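Local coordinates for protein putative aldehyde dehydrogenase AldY (Bacillus subtilis, PDB 4DNG) that probably oxidises aldehydes to carboxylates with NAD+ as electron acceptor, and may help protect the cell against stress from ethanol and related compounds, at residues 422-425 and 426-429; 112-115 and 116-120; 240-243 and 244-247. All coordinates share one frame; numbering follows the deposited sequence.

Contact 1 (422-425 and 426-429)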
ATOM      1  N   GLU A 422     -11.068 -14.597  22.365  1.00 85.53           N
ATOM      2  CA  GLU A 422     -10.686 -14.731  20.977  1.00 83.09           C
ATOM      3  C   GLU A 422     -11.804 -14.228  20.075  1.00 87.79           C
ATOM      4  O   GLU A 422     -11.547 -13.652  19.019  1.00 95.04           O
ATOM      5  CB  GLU A 422     -10.338 -16.176  20.657  1.00 86.06           C
ATOM      6  CG  GLU A 422      -9.808 -16.389  19.251  1.00 90.56           C
ATOM      7  CD  GLU A 422      -9.543 -17.843  18.952  1.00 99.14           C
ATOM      8  OE1 GLU A 422      -8.559 -18.399  19.486  1.00101.22           O
ATOM      9  OE2 GLU A 422     -10.329 -18.429  18.185  1.00108.89           O
ATOM     10  N   LYS A 423     -13.044 -14.424  20.498  1.00 91.76           N
ATOM     11  CA  LYS A 423     -14.177 -14.061  19.653  1.00 99.52           C
ATOM     12  C   LYS A 423     -14.466 -12.572  19.721  1.00 92.19           C
ATOM     13  O   LYS A 423     -14.913 -11.969  18.735  1.00 95.95           O
ATOM     14  CB  LYS A 423     -15.414 -14.921  19.967  1.00108.08           C
ATOM     15  CG  LYS A 423     -15.609 -16.121  19.030  1.00119.20           C
ATOM     16  CD  LYS A 423     -14.452 -17.127  19.055  1.00122.81           C
ATOM     17  CE  LYS A 423     -14.675 -18.305  18.105  1.00119.61           C
ATOM     18  NZ  LYS A 423     -14.510 -17.952  16.663  1.00107.04           N
ATOM     19  N   PHE A 424     -14.183 -11.982  20.880  1.00 79.51           N
ATOM     20  CA  PHE A 424     -14.278 -10.537  21.037  1.00 87.07           C
ATOM     21  C   PHE A 424     -13.095  -9.862  20.351  1.00 87.28           C
ATOM     22  O   PHE A 424     -13.240  -8.792  19.754  1.00 82.71           O
ATOM     23  CB  PHE A 424     -14.314 -10.140  22.520  1.00 91.17           C
ATOM     24  CG  PHE A 424     -15.697 -10.133  23.125  1.00 89.94           C
ATOM     25  CD1 PHE A 424     -16.749  -9.453  22.508  1.00 86.64           C
ATOM     26  CD2 PHE A 424     -15.944 -10.792  24.336  1.00 90.09           C
ATOM     27  CE1 PHE A 424     -18.017  -9.440  23.079  1.00 87.66           C
ATOM     28  CE2 PHE A 424     -17.211 -10.776  24.913  1.00 88.80           C
ATOM     29  CZ  PHE A 424     -18.248 -10.098  24.285  1.00 87.40           C
ATOM     30  N   ALA A 425     -11.922 -10.489  20.464  1.00 87.07           N
ATOM     31  CA  ALA A 425     -10.716 -10.046  19.772  1.00 81.82           C
ATOM     32  C   ALA A 425     -11.008  -9.920  18.281  1.00 80.86           C
ATOM     33  O   ALA A 425     -10.554  -8.986  17.631  1.00 78.06           O
ATOM     34  CB  ALA A 425      -9.575 -11.028  20.005  1.00 78.79           C
ATOM     35  N   LEU A 426     -11.788 -10.861  17.761  1.00 81.14           N
ATOM     36  CA  LEU A 426     -12.198 -10.853  16.367  1.00 87.16           C
ATOM     37  C   LEU A 426     -13.202  -9.749  16.017  1.00 93.59           C
ATOM     38  O   LEU A 426     -13.554  -9.578  14.854  1.00101.44           O
ATOM     39  CB  LEU A 426     -12.763 -12.224  15.986  1.00 85.37           C
ATOM     40  CG  LEU A 426     -11.679 -13.269  15.700  1.00 92.22           C
ATOM     41  CD1 LEU A 426     -12.265 -14.671  15.554  1.00 93.88           C
ATOM     42  CD2 LEU A 426     -10.851 -12.893  14.477  1.00 89.43           C
ATOM     43  N   GLN A 427     -13.637  -8.994  17.020  1.00 94.00           N
ATOM     44  CA  GLN A 427     -14.683  -7.990  16.849  1.00 90.04           C
ATOM     45  C   GLN A 427     -14.141  -6.585  16.926  1.00 86.03           C
ATOM     46  O   GLN A 427     -14.894  -5.617  16.820  1.00 88.69           O
ATOM     47  CB  GLN A 427     -15.716  -8.170  17.944  1.00 94.21           C
ATOM     48  CG  GLN A 427     -17.128  -7.833  17.547  1.00 93.91           C
ATOM     49  CD  GLN A 427     -18.093  -8.475  18.488  1.00 98.75           C
ATOM     50  OE1 GLN A 427     -19.085  -7.873  18.883  1.00101.68           O
ATOM     51  NE2 GLN A 427     -17.790  -9.705  18.883  1.00 99.64           N
ATOM     52  N   ILE A 428     -12.834  -6.483  17.140  1.00 88.90           N
ATOM     53  CA  ILE A 428     -12.131  -5.213  17.247  1.00 84.48           C
ATOM     54  C   ILE A 428     -11.364  -4.906  15.962  1.00 94.86           C
ATOM     55  O   ILE A 428     -10.505  -5.702  15.538  1.00 95.33           O
ATOM     56  CB  ILE A 428     -11.127  -5.240  18.418  1.00 90.34           C
ATOM     57  CG1 ILE A 428     -11.853  -5.546  19.726  1.00 95.05           C
ATOM     58  CG2 ILE A 428     -10.339  -3.926  18.509  1.00 82.82           C
ATOM     59  CD1 ILE A 428     -10.999  -5.372  20.968  1.00 95.32           C
ATOM     60  N   ASP A 429     -11.673  -3.752  15.358  1.00104.01           N
ATOM     61  CA  ASP A 429     -10.916  -3.225  14.213  1.00 99.65           C
ATOM     62  C   ASP A 429      -9.572  -2.736  14.681  1.00 97.30           C
ATOM     63  O   ASP A 429      -9.416  -1.598  15.137  1.00116.77           O
ATOM     64  CB  ASP A 429     -11.665  -2.107  13.490  1.00101.26           C
ATOM     65  CG  ASP A 429     -12.670  -2.633  12.496  1.00123.69           C
ATOM     66  OD1 ASP A 429     -12.444  -3.729  11.930  1.00123.15           O
ATOM     67  OD2 ASP A 429     -13.688  -1.946  12.275  1.00145.19           O
TER
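E422 O still takes an ordinary helical bond from L426 N at 3.1 Å, but one residue on the pattern shifts: Q427 N turns back to F424 O at 2.8 Å. Helix 418-425 therefore finishes by tightening into a type I beta turn from A425 to I428, closed by a weak bond of 3.4 Å between I428 N and A425 O. The turn carries the chain out of the helix toward strand 432-435, in the crossover between two parallel strands, 410-414 and 432-435.

Two pairs of side chains, K423 with L426 and F424 with Q427, run alongside each other over this bend. In the first, the CD1 branch of L426 passes K423 NZ at the end of a lysine bent at chi2 and chi4; L426 CG lies 3.3 Å from E422 O, so the isobutyl group also covers the carbonyl that its own N-H binds. Beyond the contact, Q427 OE1 is bonded to Q396, and F424 and I428 pack on helix 395-403. The second subunit covers this helix end: K472 of that subunit bonds A425 O, its Y140 bonds E422 OE2, and its I474 packs on A425 and L426. In the second pair, F424 and Q427 point the same way with ring and amide planes 35° apart, and the amide nitrogen NE2 of Q427 approaches CD1 of the F424 ring obliquely, at 3.8 Å.

Contact 2 (112-115 and 116-120); sequences LDEA and MTYTG
Y118 folds its ring back over A115, the last turn of helix 98-118 closing up beneath it. CG of Y118 stands between its own backbone N and carbonyl carbon (chi1 53°), which swings the ring back along the helix instead of outward. A115 CA then makes a CH-pi contact, 3.9 Å from the ring centroid and over the face. E114 O and A115 O lie on this same face, both displaced toward the rim, and A115 CB touches CE1 of Y118 at 4.2 Å.

The two carbonyls under the ring are also where the chain winds down. E114 O accepts both groups of T117: the backbone N at 3.0 Å and the hydroxyl OG1, which lies in the carbonyl plane at a short 2.5 Å. A115 O is held by Y118 N and by T119 OG1 from opposite faces of its plane, at 3.0 and 2.9 Å. The main-chain bonds from T117 and Y118 are thus of i+3 spacing, as in a tightening helix end, while T119 N keeps a weak i+4 bond to A115 O.

The flank of M116 is more weakly bonded. M116 N reaches L112 O through a weak bond of 3.5 Å, and M116, bent at chi3, runs alongside D113 until its CE is 4.1 Å from D113 OD1. The solvent side belongs to T117, exposed next to E114, whose OE2 comes near T117 OG1 and also has a weak bond to N461 N.

D113 finds its salt-bridge partner in R76 of helix 65-81, the helix that M116 and L112 also pack against; on the buried side, L112, Y118 and T119 rest on helix 156-169.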
ATOM      1  N   LEU A 112      16.993  -7.944  14.931  1.00 69.87           N
ATOM      2  CA  LEU A 112      18.134  -8.414  14.142  1.00 68.48           C
ATOM      3  C   LEU A 112      18.196  -9.946  14.050  1.00 66.60           C
ATOM      4  O   LEU A 112      18.507 -10.494  12.995  1.00 65.30           O
ATOM      5  CB  LEU A 112      19.459  -7.831  14.644  1.00 67.67           C
ATOM      6  CG  LEU A 112      19.808  -6.424  14.164  1.00 68.30           C
ATOM      7  CD1 LEU A 112      20.939  -5.848  14.999  1.00 69.18           C
ATOM      8  CD2 LEU A 112      20.182  -6.423  12.686  1.00 68.44           C
ATOM      9  N   ASP A 113      17.890 -10.628  15.152  1.00 72.02           N
ATOM     10  CA  ASP A 113      17.804 -12.094  15.163  1.00 70.85           C
ATOM     11  C   ASP A 113      16.762 -12.576  14.152  1.00 66.96           C
ATOM     12  O   ASP A 113      16.954 -13.585  13.490  1.00 69.26           O
ATOM     13  CB  ASP A 113      17.433 -12.604  16.562  1.00 70.85           C
ATOM     14  CG  ASP A 113      18.584 -12.497  17.570  1.00 76.73           C
ATOM     15  OD1 ASP A 113      19.749 -12.303  17.149  1.00 77.05           O
ATOM     16  OD2 ASP A 113      18.319 -12.604  18.799  1.00 75.29           O
ATOM     17  N   GLU A 114      15.665 -11.831  14.025  1.00 72.63           N
ATOM     18  CA  GLU A 114      14.548 -12.243  13.188  1.00 70.34           C
ATOM     19  C   GLU A 114      14.910 -12.064  11.724  1.00 69.55           C
ATOM     20  O   GLU A 114      14.666 -12.960  10.915  1.00 75.70           O
ATOM     21  CB  GLU A 114      13.265 -11.512  13.584  1.00 73.35           C
ATOM     22  CG  GLU A 114      12.005 -11.939  12.833  1.00 89.00           C
ATOM     23  CD  GLU A 114      11.578 -13.385  13.082  1.00115.29           C
ATOM     24  OE1 GLU A 114      11.740 -13.898  14.218  1.00117.21           O
ATOM     25  OE2 GLU A 114      11.059 -14.017  12.132  1.00127.63           O
ATOM     26  N   ALA A 115      15.562 -10.947  11.406  1.00 65.99           N
ATOM     27  CA  ALA A 115      16.028 -10.664  10.042  1.00 69.83           C
ATOM     28  C   ALA A 115      16.849 -11.787   9.405  1.00 78.65           C
ATOM     29  O   ALA A 115      16.657 -12.123   8.230  1.00 83.64           O
ATOM     30  CB  ALA A 115      16.807  -9.362  10.009  1.00 68.42           C
ATOM     31  N   MET A 116      17.757 -12.366  10.182  1.00 76.85           N
ATOM     32  CA  MET A 116      18.578 -13.466   9.715  1.00 78.16           C
ATOM     33  C   MET A 116      17.777 -14.665   9.192  1.00 82.04           C
ATOM     34  O   MET A 116      18.251 -15.394   8.323  1.00 87.84           O
ATOM     35  CB  MET A 116      19.507 -13.922  10.832  1.00 82.76           C
ATOM     36  CG  MET A 116      20.578 -12.913  11.188  1.00 88.17           C
ATOM     37  SD  MET A 116      21.574 -13.521  12.552  1.00 97.85           S
ATOM     38  CE  MET A 116      21.779 -12.043  13.539  1.00 92.34           C
ATOM     39  N   THR A 117      16.574 -14.867   9.720  1.00 80.61           N
ATOM     40  CA  THR A 117      15.741 -16.002   9.329  1.00 79.15           C
ATOM     41  C   THR A 117      15.144 -15.830   7.933  1.00 82.28           C
ATOM     42  O   THR A 117      14.731 -16.808   7.302  1.00 83.98           O
ATOM     43  CB  THR A 117      14.594 -16.258  10.328  1.00 78.59           C
ATOM     44  OG1 THR A 117      13.640 -15.190  10.263  1.00 79.58           O
ATOM     45  CG2 THR A 117      15.130 -16.387  11.748  1.00 78.39           C
ATOM     46  N   TYR A 118      15.099 -14.601   7.442  1.00 79.72           N
ATOM     47  CA  TYR A 118      14.536 -14.387   6.113  1.00 89.45           C
ATOM     48  C   TYR A 118      15.436 -13.686   5.090  1.00 83.96           C
ATOM     49  O   TYR A 118      15.013 -13.433   3.958  1.00 81.52           O
ATOM     50  CB  TYR A 118      13.151 -13.740   6.195  1.00 91.86           C
ATOM     51  CG  TYR A 118      13.081 -12.479   7.004  1.00 84.67           C
ATOM     52  CD1 TYR A 118      13.798 -11.351   6.623  1.00 87.84           C
ATOM     53  CD2 TYR A 118      12.272 -12.400   8.129  1.00 80.95           C
ATOM     54  CE1 TYR A 118      13.718 -10.176   7.347  1.00 87.35           C
ATOM     55  CE2 TYR A 118      12.194 -11.233   8.872  1.00 83.25           C
ATOM     56  CZ  TYR A 118      12.918 -10.123   8.469  1.00 85.62           C
ATOM     57  OH  TYR A 118      12.862  -8.952   9.179  1.00 92.47           O
ATOM     58  N   THR A 119      16.677 -13.408   5.479  1.00 77.94           N
ATOM     59  CA  THR A 119      17.685 -12.941   4.539  1.00 81.34           C
ATOM     60  C   THR A 119      17.754 -13.897   3.345  1.00 88.46           C
ATOM     61  O   THR A 119      18.086 -13.496   2.230  1.00 84.62           O
ATOM     62  CB  THR A 119      19.080 -12.892   5.181  1.00 88.20           C
ATOM     63  OG1 THR A 119      18.962 -12.886   6.607  1.00103.62           O
ATOM     64  CG2 THR A 119      19.821 -11.660   4.732  1.00 74.74           C
ATOM     65  N   GLY A 120      17.342 -15.122   3.581  1.00 91.21           N
ATOM     66  CA  GLY A 120      17.343 -16.150   2.577  1.00 81.16           C
ATOM     67  C   GLY A 120      16.280 -16.006   1.532  1.00 87.27           C
ATOM     68  O   GLY A 120      16.293 -16.703   0.546  1.00 98.19           O
TER

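Contact 3 (240-243 and 244-247)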
ATOM      1  N   GLY A 240       0.986  10.440   3.358  1.00 52.49           N
ATOM      2  CA  GLY A 240       0.073   9.646   2.528  1.00 61.44           C
ATOM      3  C   GLY A 240      -0.272  10.308   1.212  1.00 64.01           C
ATOM      4  O   GLY A 240      -0.395   9.657   0.175  1.00 64.65           O
ATOM      5  N   GLU A 241      -0.410  11.620   1.251  1.00 61.12           N
ATOM      6  CA  GLU A 241      -0.748  12.359   0.057  1.00 64.28           C
ATOM      7  C   GLU A 241       0.452  12.408  -0.892  1.00 64.67           C
ATOM      8  O   GLU A 241       0.323  12.149  -2.094  1.00 64.94           O
ATOM      9  CB  GLU A 241      -1.242  13.732   0.485  1.00 75.96           C
ATOM     10  CG  GLU A 241      -1.139  14.882  -0.496  1.00 86.79           C
ATOM     11  CD  GLU A 241      -1.099  16.204   0.243  1.00 90.51           C
ATOM     12  OE1 GLU A 241      -1.993  17.049   0.046  1.00 89.81           O
ATOM     13  OE2 GLU A 241      -0.175  16.375   1.068  1.00 94.40           O
ATOM     14  N   ILE A 242       1.628  12.697  -0.349  1.00 64.11           N
ATOM     15  CA  ILE A 242       2.822  12.838  -1.177  1.00 63.30           C
ATOM     16  C   ILE A 242       3.225  11.493  -1.746  1.00 62.34           C
ATOM     17  O   ILE A 242       3.531  11.390  -2.928  1.00 62.48           O
ATOM     18  CB  ILE A 242       4.015  13.456  -0.413  1.00 61.56           C
ATOM     19  CG1 ILE A 242       3.796  14.948  -0.227  1.00 60.57           C
ATOM     20  CG2 ILE A 242       5.336  13.196  -1.142  1.00 59.67           C
ATOM     21  CD1 ILE A 242       4.416  15.501   1.042  1.00 70.75           C
ATOM     22  N   ALA A 243       3.218  10.471  -0.900  1.00 65.16           N
ATOM     23  CA  ALA A 243       3.629   9.138  -1.310  1.00 62.90           C
ATOM     24  C   ALA A 243       2.559   8.496  -2.193  1.00 63.15           C
ATOM     25  O   ALA A 243       2.876   7.803  -3.159  1.00 71.07           O
ATOM     26  CB  ALA A 243       3.940   8.281  -0.090  1.00 58.81           C
ATOM     27  N   GLY A 244       1.293   8.758  -1.882  1.00 63.21           N
ATOM     28  CA  GLY A 244       0.182   8.289  -2.711  1.00 56.66           C
ATOM     29  C   GLY A 244       0.272   8.822  -4.131  1.00 62.27           C
ATOM     30  O   GLY A 244       0.112   8.062  -5.082  1.00 66.63           O
ATOM     31  N   ARG A 245       0.516  10.133  -4.264  1.00 67.92           N
ATOM     32  CA  ARG A 245       0.676  10.808  -5.558  0.50 66.64           C
ATOM     33  C   ARG A 245       1.823  10.207  -6.370  1.00 67.71           C
ATOM     34  O   ARG A 245       1.752  10.101  -7.592  1.00 69.10           O
ATOM     35  CB  ARG A 245       0.935  12.303  -5.330  0.50 59.53           C
ATOM     36  CG  ARG A 245       0.741  13.179  -6.555  0.50 62.79           C
ATOM     37  CD  ARG A 245       1.169  14.617  -6.292  0.50 65.76           C
ATOM     38  NE  ARG A 245       0.550  15.178  -5.091  0.50 66.79           N
ATOM     39  CZ  ARG A 245       1.226  15.695  -4.069  0.50 62.25           C
ATOM     40  NH1 ARG A 245       2.559  15.739  -4.096  0.50 55.23           N
ATOM     41  NH2 ARG A 245       0.565  16.182  -3.023  0.50 61.97           N
ATOM     42  N   ALA A 246       2.888   9.833  -5.668  1.00 65.63           N
ATOM     43  CA  ALA A 246       4.101   9.311  -6.314  1.00 65.01           C
ATOM     44  C   ALA A 246       4.138   7.781  -6.359  1.00 65.34           C
ATOM     45  O   ALA A 246       5.093   7.204  -6.859  1.00 77.23           O
ATOM     46  CB  ALA A 246       5.357   9.884  -5.650  1.00 53.24           C
ATOM     47  N   PHE A 247       3.096   7.138  -5.838  1.00 64.86           N
ATOM     48  CA  PHE A 247       2.986   5.674  -5.825  1.00 71.37           C
ATOM     49  C   PHE A 247       4.164   5.002  -5.118  1.00 73.02           C
ATOM     50  O   PHE A 247       4.649   3.970  -5.560  1.00 74.60           O
ATOM     51  CB  PHE A 247       2.865   5.090  -7.248  1.00 70.84           C
ATOM     52  CG  PHE A 247       1.910   5.820  -8.139  1.00 77.80           C
ATOM     53  CD1 PHE A 247       0.536   5.837  -7.861  1.00 78.77           C
ATOM     54  CD2 PHE A 247       2.375   6.474  -9.286  1.00 80.42           C
ATOM     55  CE1 PHE A 247      -0.352   6.515  -8.697  1.00 79.07           C
ATOM     56  CE2 PHE A 247       1.495   7.160 -10.122  1.00 82.25           C
ATOM     57  CZ  PHE A 247       0.128   7.175  -9.828  1.00 83.34           C
TER
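G240 O takes the N-H of G244 at 2.8 Å, and the regular i+4 ladder goes on from there: R245 N binds E241 O at 3.0 Å and A246 N binds I242 O at 3.2 Å. A246 N also sends a weak bond to A243 O, a sign that the helix is near its end.

On the side facing the second subunit, R245 turns back along the helix. It is modelled in two conformers, and what follows holds for one of them. The chain leaves with CG anti to the backbone N (chi1 -164°) and bends at chi3, which brings the guanidinium over the preceding turn, one face looking onto E241 O and NH1 passing the CG1 branch of I242. E241 and R245 run side by side, their carboxylate and guanidinium planes 49° apart. Within the chain their charges stay beyond salt-bridge distance, E241 OE1 to R245 NH2 being 4.1 Å. The salt bridges lie between subunits instead: E241 pairs with R245 of the second subunit, and R245 with E241 of the second subunit, a reciprocal exchange across the dimer.

F247 leaves the helix with positive phi (57°), and its ring has one face over R245 O, while it packs on G236 of the second subunit. This is a Schellman motif, ending the helix of the beta-alpha-beta unit 226-231, 233-246, 249-254 in the Rossmann-like domain; the start of helix 233-246, with G236, is by similarity part of the NAD(+) site.

In the fold
Along the chain the order is contact 2, contact 3, contact 1, and each is the C-terminal end of a helix: 98-118, 233-246 and 418-425. Their centres stand 30 to 32 Å apart, with nearest atoms about 19 to 21 Å apart, so none touches another. Contacts 2 and 3 belong to the nucleotide-binding half, built round the sheet containing strands 226-231 and 249-254; contact 1 ends the helix joining strands 410-414 and 432-435 of the other sheet. Two of the three lie at the dimer interface, one in each half: contact 1 mainly against strand 469-477 of the second subunit, with its Y140 and R225, contact 3 against its helix 233-246. Contact 2 packs within its own chain.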